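Local atomic coordinates of ADP-ribosylating toxin CARDS (Mycoplasma pneumoniae, PDB entry 4TLV), a protein that transfers the ADP-ribosyl group from NAD(+) to multiple target proteins in vitro and causes vacuolation of mammalian cells as the main virulence factor of its bacterium. Residues 520-524 against 547-551. Numbering follows the deposited sequence.
Sequences KDENF and RCYAD
Two acceptors, rather than a donor and an acceptor, meet in this contact: Glu522 OE1 lies 3.4 Å from Tyr549 O. Arg104 NH2 hydrogen-bonds to Tyr549 O and makes a long, weak ion pair with Glu522 OE1, so a cation lies near both; a water sits 2.7 Å from Glu522 OE1 and 3.2 Å from Ala550 O, within hydrogen-bonding distance of each. It is a worked example of how a 3-10 turn and the turn following a strand can pack by van der Waals contact, with no direct hydrogen bond between them. In 520-524, Asp521 (chi1 t) opens an Asx turn, its OD1 accepting from Asn523 N at 3.0 Å, and a 3-10 turn over 522-524 closes with Phe524 N to Asp521 O at 3.1 Å. In 547-551 the strand ends at Cys548, and Tyr549 and Ala550 take helical phi/psi values. The t rotamer of Cys548 brings SG within 3.5 Å of Ala550 N, which donates to it, and 3.2 Å from Glu522 O. The backbones come closest at Glu522 and Ala550, CA to CA 4.8 Å; their CB atoms lie 4.0 Å apart, and Asn523 OD1 is 3.6 Å from Ala550 CB while accepting from Asn496 ND2. Within the D3 beta-trefoil domain, the contact joins the loop preceding strand 526-529 to the end of strand 543-548, its antiparallel neighbour, while Phe524 stacks on His514 and touches Phe493 of strand 490-495.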
loop_
_atom_site.group_PDB
_atom_site.type_symbol
_atom_site.label_atom_id
_atom_site.label_comp_id
_atom_site.label_asym_id
_atom_site.label_seq_id
_atom_site.Cartn_x
_atom_site.Cartn_y
_atom_site.Cartn_z
ATOM N N LYS A 520 23.249 1.693 4.113
ATOM C CA LYS A 520 24.043 1.903 5.322
ATOM C C LYS A 520 24.266 3.379 5.635
ATOM O O LYS A 520 24.225 3.784 6.795
ATOM C CB LYS A 520 25.392 1.174 5.232
ATOM C CG LYS A 520 26.091 1.067 6.591
ATOM C CD LYS A 520 27.496 0.488 6.496
ATOM C CE LYS A 520 28.175 0.518 7.866
ATOM N NZ LYS A 520 29.635 0.196 7.801
ATOM N N ASP A 521 24.504 4.172 4.599
ATOM C CA ASP A 521 24.906 5.565 4.772
ATOM C C ASP A 521 23.746 6.428 5.250
ATOM O O ASP A 521 22.845 6.774 4.476
ATOM C CB ASP A 521 25.471 6.119 3.465
ATOM C CG ASP A 521 26.048 7.527 3.615
ATOM O OD1 ASP A 521 25.850 8.172 4.669
ATOM O OD2 ASP A 521 26.710 7.991 2.667
ATOM N N GLU A 522 23.783 6.792 6.527
ATOM C CA GLU A 522 22.676 7.533 7.127
ATOM C C GLU A 522 22.497 8.953 6.604
ATOM O O GLU A 522 21.455 9.556 6.825
ATOM C CB GLU A 522 22.765 7.508 8.653
ATOM C CG GLU A 522 22.675 6.105 9.214
ATOM C CD GLU A 522 22.569 6.092 10.715
ATOM O OE1 GLU A 522 22.526 7.182 11.312
ATOM O OE2 GLU A 522 22.534 4.993 11.298
ATOM N N ASN A 523 23.496 9.483 5.899
ATOM C CA ASN A 523 23.340 10.792 5.267
ATOM C C ASN A 523 22.366 10.790 4.096
ATOM O O ASN A 523 22.000 11.844 3.595
ATOM C CB ASN A 523 24.687 11.349 4.819
ATOM C CG ASN A 523 25.574 11.683 5.981
ATOM O OD1 ASN A 523 25.208 12.491 6.832
ATOM N ND2 ASN A 523 26.750 11.064 6.032
ATOM N N PHE A 524 21.930 9.608 3.676
ATOM C CA PHE A 524 20.898 9.525 2.643
ATOM C C PHE A 524 19.559 9.093 3.251
ATOM O O PHE A 524 18.577 8.921 2.516
ATOM C CB PHE A 524 21.276 8.504 1.561
ATOM C CG PHE A 524 22.332 8.984 0.585
ATOM C CD1 PHE A 524 21.980 9.745 -0.515
ATOM C CD2 PHE A 524 23.660 8.623 0.749
ATOM C CE1 PHE A 524 22.939 10.172 -1.422
ATOM C CE2 PHE A 524 24.631 9.045 -0.153
ATOM C CZ PHE A 524 24.271 9.817 -1.239
ATOM N N ARG A 547 13.863 15.114 9.136
ATOM C CA ARG A 547 15.191 15.055 9.742
ATOM C C ARG A 547 15.999 13.890 9.186
ATOM O O ARG A 547 15.443 12.876 8.767
ATOM C CB ARG A 547 15.084 14.909 11.258
ATOM C CG ARG A 547 14.527 16.151 11.952
ATOM C CD ARG A 547 14.517 16.010 13.472
ATOM N NE ARG A 547 14.097 17.266 14.098
ATOM C CZ ARG A 547 12.833 17.622 14.293
ATOM N NH1 ARG A 547 11.842 16.818 13.915
ATOM N NH2 ARG A 547 12.556 18.783 14.870
ATOM N N CYS A 548 17.318 14.032 9.215
ATOM C CA CYS A 548 18.221 13.007 8.721
ATOM C C CYS A 548 18.576 12.033 9.851
ATOM O O CYS A 548 18.798 12.451 10.990
ATOM C CB CYS A 548 19.476 13.690 8.149
ATOM S SG CYS A 548 20.772 12.582 7.621
ATOM N N TYR A 549 18.616 10.737 9.555
ATOM C CA TYR A 549 19.001 9.745 10.563
ATOM C C TYR A 549 20.368 10.025 11.190
ATOM O O TYR A 549 20.587 9.721 12.362
ATOM C CB TYR A 549 19.122 8.348 9.955
ATOM C CG TYR A 549 17.854 7.510 9.789
ATOM C CD1 TYR A 549 16.734 8.001 9.132
ATOM C CD2 TYR A 549 17.837 6.190 10.217
ATOM C CE1 TYR A 549 15.593 7.190 8.942
ATOM C CE2 TYR A 549 16.716 5.381 10.038
ATOM C CZ TYR A 549 15.596 5.896 9.401
ATOM O OH TYR A 549 14.505 5.074 9.199
ATOM N N ALA A 550 21.306 10.519 10.389
ATOM C CA ALA A 550 22.708 10.590 10.824
ATOM C C ALA A 550 22.879 11.268 12.186
ATOM O O ALA A 550 23.476 10.697 13.095
ATOM C CB ALA A 550 23.577 11.276 9.765
ATOM N N ASP A 551 22.357 12.478 12.319
ATOM C CA ASP A 551 22.521 13.241 13.554
ATOM C C ASP A 551 21.348 14.195 13.738
ATOM O O ASP A 551 21.494 15.266 14.331
ATOM C CB ASP A 551 23.854 14.018 13.537
ATOM C CG ASP A 551 24.291 14.482 14.930
ATOM O OD1 ASP A 551 23.838 13.897 15.941
ATOM O OD2 ASP A 551 25.095 15.435 15.011
HETATM O O HOH W 1 23.266 7.573 13.907
#